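Local coordinates for MutT/nudix family protein (PDB 3GZ5), which probably acts as an ADP-ribose-dependent transcriptional regulator of NAD metabolism, joining a Nudix domain to a winged-helix DNA-binding domain, at residues 26-31 and 106-111; 36-41 and 130-135; 162-167 and 181-186. All coordinates share one frame; numbering follows the deposited sequence.

Contact 1 (26-31 and 106-111); sequences DAVLFT and TVCYTA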
loop_
_atom_site.group_PDB
_atom_site.type_symbol
_atom_site.label_atom_id
_atom_site.label_comp_id
_atom_site.label_asym_id
_atom_site.label_seq_id
_atom_site.Cartn_x
_atom_site.Cartn_y
_atom_site.Cartn_z
ATOM N N ASP B 26 -13.136 4.130 4.738
ATOM C CA ASP B 26 -13.951 2.926 4.484
ATOM C C ASP B 26 -13.118 1.682 4.755
ATOM O O ASP B 26 -11.907 1.738 4.787
ATOM C CB ASP B 26 -14.448 2.854 3.023
ATOM C CG ASP B 26 -15.563 3.860 2.723
ATOM O OD1 ASP B 26 -15.596 4.424 1.626
ATOM O OD2 ASP B 26 -16.403 4.115 3.602
ATOM N N ALA B 27 -13.791 0.554 4.902
ATOM C CA ALA B 27 -13.160 -0.730 5.158
ATOM C C ALA B 27 -13.903 -1.821 4.412
ATOM O O ALA B 27 -15.142 -1.908 4.485
ATOM C CB ALA B 27 -13.176 -1.033 6.627
ATOM N N VAL B 28 -13.128 -2.619 3.675
ATOM C CA VAL B 28 -13.549 -3.927 3.188
ATOM C C VAL B 28 -13.136 -4.975 4.233
ATOM O O VAL B 28 -11.961 -5.340 4.353
ATOM C CB VAL B 28 -12.966 -4.246 1.802
ATOM C CG1 VAL B 28 -13.621 -5.480 1.237
ATOM C CG2 VAL B 28 -13.178 -3.060 0.829
ATOM N N LEU B 29 -14.109 -5.408 5.028
ATOM C CA LEU B 29 -13.893 -6.403 6.041
ATOM C C LEU B 29 -14.361 -7.746 5.496
ATOM O O LEU B 29 -15.544 -7.898 5.156
ATOM C CB LEU B 29 -14.680 -6.033 7.288
ATOM C CG LEU B 29 -14.886 -7.061 8.409
ATOM C CD1 LEU B 29 -13.590 -7.389 9.136
ATOM C CD2 LEU B 29 -15.944 -6.530 9.400
ATOM N N PHE B 30 -13.430 -8.701 5.412
ATOM C CA PHE B 30 -13.704 -10.068 4.956
ATOM C C PHE B 30 -13.703 -11.025 6.116
ATOM O O PHE B 30 -12.968 -10.867 7.091
ATOM C CB PHE B 30 -12.614 -10.586 4.003
ATOM C CG PHE B 30 -12.510 -9.855 2.727
ATOM C CD1 PHE B 30 -13.304 -10.195 1.655
ATOM C CD2 PHE B 30 -11.582 -8.858 2.572
ATOM C CE1 PHE B 30 -13.194 -9.526 0.437
ATOM C CE2 PHE B 30 -11.472 -8.179 1.368
ATOM C CZ PHE B 30 -12.286 -8.523 0.297
ATOM N N THR B 31 -14.516 -12.058 5.976
ATOM C CA THR B 31 -14.384 -13.245 6.806
ATOM C C THR B 31 -14.456 -14.479 5.902
ATOM O O THR B 31 -14.604 -14.381 4.675
ATOM C CB THR B 31 -15.443 -13.276 7.925
ATOM O OG1 THR B 31 -15.115 -14.302 8.860
ATOM C CG2 THR B 31 -16.850 -13.527 7.368
ATOM N N THR B 106 -11.511 9.127 -0.239
ATOM C CA THR B 106 -11.790 8.050 0.685
ATOM C C THR B 106 -10.515 7.237 0.995
ATOM O O THR B 106 -9.829 6.745 0.094
ATOM C CB THR B 106 -12.971 7.120 0.194
ATOM O OG1 THR B 106 -13.658 6.574 1.335
ATOM C CG2 THR B 106 -12.450 5.976 -0.595
ATOM N N VAL B 107 -10.207 7.118 2.280
ATOM C CA VAL B 107 -9.105 6.282 2.720
ATOM C C VAL B 107 -9.662 4.875 3.007
ATOM O O VAL B 107 -10.482 4.680 3.922
ATOM C CB VAL B 107 -8.390 6.890 3.937
ATOM C CG1 VAL B 107 -7.147 6.071 4.286
ATOM C CG2 VAL B 107 -8.050 8.394 3.678
ATOM N N CYS B 108 -9.256 3.919 2.178
ATOM C CA CYS B 108 -9.792 2.561 2.221
ATOM C C CYS B 108 -8.851 1.606 2.900
ATOM O O CYS B 108 -7.653 1.628 2.635
ATOM C CB CYS B 108 -10.143 2.026 0.817
ATOM S SG CYS B 108 -11.257 0.541 0.937
ATOM N N TYR B 109 -9.418 0.783 3.786
ATOM C CA TYR B 109 -8.727 -0.239 4.561
ATOM C C TYR B 109 -9.242 -1.619 4.160
ATOM O O TYR B 109 -10.394 -1.733 3.683
ATOM C CB TYR B 109 -8.997 -0.045 6.063
ATOM C CG TYR B 109 -8.233 1.122 6.663
ATOM C CD1 TYR B 109 -7.071 0.905 7.401
ATOM C CD2 TYR B 109 -8.645 2.427 6.457
ATOM C CE1 TYR B 109 -6.343 1.962 7.937
ATOM C CE2 TYR B 109 -7.914 3.508 6.976
ATOM C CZ TYR B 109 -6.775 3.262 7.718
ATOM O OH TYR B 109 -6.046 4.309 8.232
ATOM N N THR B 110 -8.375 -2.634 4.323
ATOM C CA THR B 110 -8.787 -4.039 4.336
ATOM C C THR B 110 -8.766 -4.552 5.759
ATOM O O THR B 110 -7.850 -4.243 6.527
ATOM C CB THR B 110 -7.860 -4.987 3.512
ATOM O OG1 THR B 110 -7.706 -4.486 2.192
ATOM C CG2 THR B 110 -8.515 -6.392 3.397
ATOM N N ALA B 111 -9.771 -5.339 6.112
ATOM C CA ALA B 111 -9.759 -5.991 7.390
ATOM C C ALA B 111 -10.164 -7.464 7.312
ATOM O O ALA B 111 -10.824 -7.900 6.354
ATOM C CB ALA B 111 -10.645 -5.203 8.423
#
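Thr110 meets the Phe30 ring at its edge, with Thr110 CG2 4.0 Å from Phe30 CE2, and Ala111 O lies near the plane of the same ring. Tyr109 is also met at an edge: Asp26 O sits in its ring plane, 3.7 Å from Tyr109 CD2, while the end of the side chain leads away. The third flat group, the Asp26 carboxylate, is approached from above its plane, where Thr106 OG1 gives a 2.9 Å hydrogen bond to Asp26 OD1; Thr106 OG1 is also bonded to Thr24 OG1. An alanine in place of Asp26 would probably leave the Thr106 hydroxyl with Thr24 but without its carboxylate acceptor.

The two strands run parallel. Asp26 and Val28 use both N and O, bonding to Val107 and Tyr109 and to Tyr109 and Ala111 respectively, and Phe30 N reaches Ala111 O at 2.9 Å. Leu29 CD1 packs 3.7 Å from Ala111 CB; helix 68-80 packs on Ala27 and Tyr109 of the same face, and helix 145-162 covers Val28 on the other. Backbone polarity in this buried pairing is thus largely met by the sheet, and the Thr106 bond is likely to offset part of the cost of burying a carboxylate.

Contact 2 (36-41 and 130-135); sequences QLKVLL and WWPLAD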
loop_
_atom_site.group_PDB
_atom_site.type_symbol
_atom_site.label_atom_id
_atom_site.label_comp_id
_atom_site.label_asym_id
_atom_site.label_seq_id
_atom_site.Cartn_x
_atom_site.Cartn_y
_atom_site.Cartn_z
ATOM N N GLN B 36 -17.039 -19.905 1.887
ATOM C CA GLN B 36 -16.653 -18.907 0.908
ATOM C C GLN B 36 -16.193 -17.638 1.635
ATOM O O GLN B 36 -16.367 -17.501 2.847
ATOM C CB GLN B 36 -17.860 -18.591 0.015
ATOM C CG GLN B 36 -19.107 -18.181 0.798
ATOM C CD GLN B 36 -20.399 -18.252 -0.007
ATOM O OE1 GLN B 36 -21.492 -18.100 0.550
ATOM N NE2 GLN B 36 -20.287 -18.488 -1.315
ATOM N N LEU B 37 -15.597 -16.724 0.881
ATOM C CA LEU B 37 -15.334 -15.378 1.359
ATOM C C LEU B 37 -16.636 -14.630 1.494
ATOM O O LEU B 37 -17.448 -14.652 0.580
ATOM C CB LEU B 37 -14.463 -14.635 0.362
ATOM C CG LEU B 37 -13.031 -15.110 0.306
ATOM C CD1 LEU B 37 -12.423 -14.702 -1.017
ATOM C CD2 LEU B 37 -12.255 -14.564 1.515
ATOM N N LYS B 38 -16.834 -13.983 2.634
ATOM C CA LYS B 38 -17.938 -13.055 2.820
ATOM C C LYS B 38 -17.394 -11.644 3.133
ATOM O O LYS B 38 -16.354 -11.500 3.785
ATOM C CB LYS B 38 -18.865 -13.564 3.921
ATOM C CG LYS B 38 -19.733 -14.791 3.505
ATOM C CD LYS B 38 -20.295 -15.515 4.733
ATOM C CE LYS B 38 -21.470 -16.468 4.396
ATOM N NZ LYS B 38 -21.206 -17.388 3.249
ATOM N N VAL B 39 -18.090 -10.620 2.638
ATOM C CA VAL B 39 -17.714 -9.209 2.845
ATOM C C VAL B 39 -18.840 -8.507 3.623
ATOM O O VAL B 39 -20.030 -8.725 3.335
ATOM C CB VAL B 39 -17.305 -8.515 1.494
ATOM C CG1 VAL B 39 -18.394 -8.657 0.453
ATOM C CG2 VAL B 39 -16.933 -7.045 1.676
ATOM N N LEU B 40 -18.473 -7.751 4.657
ATOM C CA LEU B 40 -19.460 -7.036 5.469
ATOM C C LEU B 40 -19.964 -5.787 4.756
ATOM O O LEU B 40 -19.170 -4.941 4.358
ATOM C CB LEU B 40 -18.906 -6.630 6.836
ATOM C CG LEU B 40 -20.005 -6.090 7.770
ATOM C CD1 LEU B 40 -20.843 -7.239 8.342
ATOM C CD2 LEU B 40 -19.430 -5.269 8.897
ATOM N N LEU B 41 -21.283 -5.688 4.584
ATOM C CA LEU B 41 -21.894 -4.541 3.904
ATOM C C LEU B 41 -22.969 -3.869 4.748
ATOM O O LEU B 41 -23.525 -4.463 5.680
ATOM C CB LEU B 41 -22.426 -4.913 2.524
ATOM C CG LEU B 41 -21.428 -5.323 1.440
ATOM C CD1 LEU B 41 -22.178 -5.450 0.132
ATOM C CD2 LEU B 41 -20.240 -4.367 1.269
ATOM N N TRP B 130 -23.404 -9.849 6.402
ATOM C CA TRP B 130 -22.339 -10.567 5.694
ATOM C C TRP B 130 -22.868 -11.080 4.362
ATOM O O TRP B 130 -23.823 -11.864 4.331
ATOM C CB TRP B 130 -21.862 -11.766 6.498
ATOM C CG TRP B 130 -20.978 -11.472 7.670
ATOM C CD1 TRP B 130 -21.275 -11.676 8.978
ATOM C CD2 TRP B 130 -19.637 -10.951 7.637
ATOM N NE1 TRP B 130 -20.214 -11.311 9.770
ATOM C CE2 TRP B 130 -19.196 -10.858 8.971
ATOM C CE3 TRP B 130 -18.770 -10.552 6.609
ATOM C CZ2 TRP B 130 -17.917 -10.392 9.310
ATOM C CZ3 TRP B 130 -17.511 -10.084 6.945
ATOM C CH2 TRP B 130 -17.097 -10.007 8.287
ATOM N N TRP B 131 -22.237 -10.657 3.270
ATOM C CA TRP B 131 -22.629 -11.068 1.930
ATOM C C TRP B 131 -21.579 -11.949 1.260
ATOM O O TRP B 131 -20.402 -11.621 1.302
ATOM C CB TRP B 131 -22.856 -9.847 1.051
ATOM C CG TRP B 131 -24.077 -9.064 1.393
ATOM C CD1 TRP B 131 -24.164 -7.995 2.245
ATOM C CD2 TRP B 131 -25.392 -9.276 0.877
ATOM N NE1 TRP B 131 -25.456 -7.536 2.296
ATOM C CE2 TRP B 131 -26.232 -8.300 1.462
ATOM C CE3 TRP B 131 -25.947 -10.203 -0.029
ATOM C CZ2 TRP B 131 -27.604 -8.223 1.176
ATOM C CZ3 TRP B 131 -27.303 -10.123 -0.317
ATOM C CH2 TRP B 131 -28.116 -9.146 0.290
ATOM N N PRO B 132 -22.006 -13.062 0.619
ATOM C CA PRO B 132 -21.084 -13.827 -0.226
ATOM C C PRO B 132 -20.427 -12.933 -1.276
ATOM O O PRO B 132 -21.105 -12.164 -1.969
ATOM C CB PRO B 132 -21.998 -14.865 -0.890
ATOM C CG PRO B 132 -23.081 -15.073 0.093
ATOM C CD PRO B 132 -23.340 -13.688 0.650
ATOM N N LEU B 133 -19.109 -13.010 -1.371
ATOM C CA LEU B 133 -18.389 -12.159 -2.302
ATOM C C LEU B 133 -18.963 -12.266 -3.718
ATOM O O LEU B 133 -19.147 -11.249 -4.388
ATOM C CB LEU B 133 -16.898 -12.476 -2.291
ATOM C CG LEU B 133 -16.012 -11.708 -3.269
ATOM C CD1 LEU B 133 -16.054 -10.192 -3.013
ATOM C CD2 LEU B 133 -14.617 -12.242 -3.145
ATOM N N ALA B 134 -19.250 -13.491 -4.161
ATOM C CA ALA B 134 -19.790 -13.736 -5.505
ATOM C C ALA B 134 -21.069 -12.949 -5.737
ATOM O O ALA B 134 -21.227 -12.321 -6.783
ATOM C CB ALA B 134 -20.030 -15.217 -5.724
ATOM N N ASP B 135 -21.966 -12.976 -4.751
ATOM C CA ASP B 135 -23.169 -12.141 -4.755
ATOM C C ASP B 135 -22.869 -10.644 -4.862
ATOM O O ASP B 135 -23.508 -9.933 -5.645
ATOM C CB ASP B 135 -23.988 -12.380 -3.486
ATOM C CG ASP B 135 -24.634 -13.755 -3.451
ATOM O OD1 ASP B 135 -24.199 -14.644 -4.226
ATOM O OD2 ASP B 135 -25.570 -13.929 -2.626
#
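Leu40 lies across the Trp130 indole, and its side chain can be followed outward over that ring. Its CB starts over the face of the six-membered ring, a CH-pi contact 4.0 Å from the centroid and 23° off the normal, with Trp130 CZ3 the nearest ring atom. CG is anti to the backbone N (chi1 -171°), and at the tip Leu40 CD1 stands over the centre of the indole, 4.0 Å from both Trp130 CD2 and Trp130 CE2. The backbone joins in, since Leu40 N is 3.4 Å from Trp130 CZ3.

The next indole is met differently: Leu41 crosses Trp131 at about a right angle, with Leu41 CB 3.5 Å from Trp131 CD1. The backbones of Val39 and Trp131 form an antiparallel hydrogen-bonded pair, each N bonding to the other's O at 2.9 Å. Where the second strand turns into a helix after Pro132, its N-cap, Leu133 N still bonds to Leu37 O at 3.0 Å, and the two leucine side chains lie side by side.

Strand 36-43 thus runs between strands 22-33 and 128-132 of the Nudix sheet. Helix 145-162 packs on Leu37, Leu41 and Leu133, while Leu40 touches Ile122, one of the residues at the sodium site.

Contact 3 (162-167 and 181-186); sequences YSLVPG and HVHEVL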
loop_
_atom_site.group_PDB
_atom_site.type_symbol
_atom_site.label_atom_id
_atom_site.label_comp_id
_atom_site.label_asym_id
_atom_site.label_seq_id
_atom_site.Cartn_x
_atom_site.Cartn_y
_atom_site.Cartn_z
ATOM N N TYR B 162 2.241 -14.559 0.047
ATOM C CA TYR B 162 3.435 -14.121 0.769
ATOM C C TYR B 162 3.302 -14.056 2.279
ATOM O O TYR B 162 4.228 -13.603 2.932
ATOM C CB TYR B 162 3.920 -12.756 0.255
ATOM C CG TYR B 162 4.352 -12.770 -1.181
ATOM C CD1 TYR B 162 5.584 -13.311 -1.561
ATOM C CD2 TYR B 162 3.519 -12.252 -2.171
ATOM C CE1 TYR B 162 5.979 -13.332 -2.907
ATOM C CE2 TYR B 162 3.901 -12.265 -3.513
ATOM C CZ TYR B 162 5.126 -12.799 -3.866
ATOM O OH TYR B 162 5.472 -12.791 -5.190
ATOM N N SER B 163 2.161 -14.469 2.826
ATOM C CA SER B 163 1.944 -14.411 4.281
ATOM C C SER B 163 0.936 -15.460 4.767
ATOM O O SER B 163 0.418 -16.235 3.962
ATOM C CB SER B 163 1.476 -13.000 4.700
ATOM O OG SER B 163 0.113 -12.772 4.382
ATOM N N LEU B 164 0.659 -15.475 6.079
ATOM C CA LEU B 164 -0.425 -16.268 6.673
ATOM C C LEU B 164 -1.509 -15.359 7.236
ATOM O O LEU B 164 -2.316 -15.774 8.062
ATOM C CB LEU B 164 0.110 -17.193 7.781
ATOM C CG LEU B 164 1.194 -18.221 7.434
ATOM C CD1 LEU B 164 1.639 -18.987 8.673
ATOM C CD2 LEU B 164 0.680 -19.216 6.389
ATOM N N VAL B 165 -1.516 -14.110 6.763
ATOM C CA VAL B 165 -2.575 -13.156 7.015
ATOM C C VAL B 165 -3.994 -13.750 6.767
ATOM O O VAL B 165 -4.922 -13.440 7.532
ATOM C CB VAL B 165 -2.318 -11.801 6.241
ATOM C CG1 VAL B 165 -3.542 -10.924 6.217
ATOM C CG2 VAL B 165 -1.103 -11.019 6.853
ATOM N N PRO B 166 -4.186 -14.611 5.726
ATOM C CA PRO B 166 -5.534 -15.226 5.687
ATOM C C PRO B 166 -5.990 -15.975 6.942
ATOM O O PRO B 166 -7.167 -16.163 7.114
ATOM C CB PRO B 166 -5.472 -16.155 4.469
ATOM C CG PRO B 166 -4.453 -15.466 3.564
ATOM C CD PRO B 166 -3.383 -15.010 4.551
ATOM N N GLY B 167 -5.087 -16.372 7.835
ATOM C CA GLY B 167 -5.520 -16.994 9.071
ATOM C C GLY B 167 -6.438 -16.142 9.929
ATOM O O GLY B 167 -7.250 -16.676 10.687
ATOM N N HIS B 181 -7.101 -24.295 3.169
ATOM C CA HIS B 181 -8.289 -24.073 2.363
ATOM C C HIS B 181 -8.627 -22.593 2.130
ATOM O O HIS B 181 -8.970 -22.205 1.008
ATOM C CB HIS B 181 -9.499 -24.839 2.885
ATOM C CG HIS B 181 -10.654 -24.825 1.928
ATOM N ND1 HIS B 181 -10.556 -25.304 0.633
ATOM C CD2 HIS B 181 -11.915 -24.350 2.056
ATOM C CE1 HIS B 181 -11.711 -25.139 0.014
ATOM N NE2 HIS B 181 -12.554 -24.562 0.854
ATOM N N VAL B 182 -8.519 -21.761 3.166
ATOM C CA VAL B 182 -8.716 -20.315 2.975
ATOM C C VAL B 182 -7.739 -19.764 1.948
ATOM O O VAL B 182 -8.135 -18.935 1.132
ATOM C CB VAL B 182 -8.582 -19.462 4.270
ATOM C CG1 VAL B 182 -9.067 -18.048 3.978
ATOM C CG2 VAL B 182 -9.408 -20.028 5.384
ATOM N N HIS B 183 -6.476 -20.189 2.006
ATOM C CA HIS B 183 -5.477 -19.740 1.021
ATOM C C HIS B 183 -5.846 -20.210 -0.415
ATOM O O HIS B 183 -5.707 -19.450 -1.385
ATOM C CB HIS B 183 -4.061 -20.230 1.377
ATOM C CG HIS B 183 -3.408 -19.494 2.515
ATOM N ND1 HIS B 183 -2.264 -18.742 2.358
ATOM C CD2 HIS B 183 -3.708 -19.438 3.835
ATOM C CE1 HIS B 183 -1.895 -18.240 3.524
ATOM N NE2 HIS B 183 -2.755 -18.648 4.438
ATOM N N GLU B 184 -6.303 -21.462 -0.534
ATOM C CA GLU B 184 -6.780 -22.007 -1.811
ATOM C C GLU B 184 -7.961 -21.196 -2.364
ATOM O O GLU B 184 -7.974 -20.862 -3.535
ATOM C CB GLU B 184 -7.142 -23.495 -1.682
ATOM C CG GLU B 184 -5.926 -24.381 -1.488
ATOM C CD GLU B 184 -6.256 -25.836 -1.170
ATOM O OE1 GLU B 184 -5.324 -26.663 -1.183
ATOM O OE2 GLU B 184 -7.427 -26.169 -0.904
ATOM N N VAL B 185 -8.928 -20.849 -1.520
ATOM C CA VAL B 185 -10.058 -20.020 -1.962
ATOM C C VAL B 185 -9.569 -18.688 -2.552
ATOM O O VAL B 185 -10.108 -18.215 -3.557
ATOM C CB VAL B 185 -11.076 -19.758 -0.820
ATOM C CG1 VAL B 185 -12.208 -18.814 -1.270
ATOM C CG2 VAL B 185 -11.659 -21.068 -0.327
ATOM N N LEU B 186 -8.548 -18.098 -1.924
ATOM C CA LEU B 186 -8.044 -16.776 -2.323
ATOM C C LEU B 186 -7.248 -16.835 -3.613
ATOM O O LEU B 186 -7.286 -15.907 -4.408
ATOM C CB LEU B 186 -7.196 -16.140 -1.215
ATOM C CG LEU B 186 -8.014 -15.641 -0.028
ATOM C CD1 LEU B 186 -7.111 -15.271 1.163
ATOM C CD2 LEU B 186 -8.877 -14.459 -0.460
#
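Pro166 lies over one face of the His183 imidazole, and this CH-pi contact carries most of the interface. Pro166 CG is 3.8 Å from the ring centroid and 16° off the normal, and the two side chains cross at about a right angle. Purely apolar contacts extend it along the helix: Pro166 CG reaches Leu186 CD1 at 3.6 Å, and Pro166 CB reaches Val182 CG1 at 4.1 Å.

At the ring edge a carbonyl meets a ring carbon: Ser163 O lies in the imidazole plane, 3.1 Å from His183 CE1, with no hydrogen bond across the contact. On the same ring ND1 is hydrogen-bonded to Ala160 O, which helps to set the ring's rotation, whereas NE2 is buried without a polar partner.

Hydrogen bonds within 162-167 shape the loop. Ser163 OG accepts from Val165 N at 3.2 Å, making an ST turn, and is also bonded to Lys159 O of helix 145-162; Gly167 N bonds to Leu164 O in the 3-10 turn that presents Pro166.

His183 also stacks edge-to-face on Phe196. Helices 176-187 and 193-203, followed by antiparallel strands 206-213 and 220-225, have the order expected of a winged helix-turn-helix.

How the contacts relate
Contacts 1 and 2, with centres about 13 Å apart, belong to one mixed sheet of the Nudix domain, where strands 22-33 and 36-43 are neighbours. Their segments alternate along the chain, and the shared border is probably hydrogen-bonded, as between Thr31 N and Lys38 O at 2.9 Å. Contact 3 follows both, starting at the C-terminal end of helix 145-162. Its centre lies about 17 Å from that of contact 1, which it does not touch, and about 16 Å from that of contact 2, which it does: Leu37 CD1 packs 3.6 Å from Leu186 CD2. The Nudix sheet thus packs directly on a winged-helix-domain helix; the packing does not settle whether ligand binding is felt there.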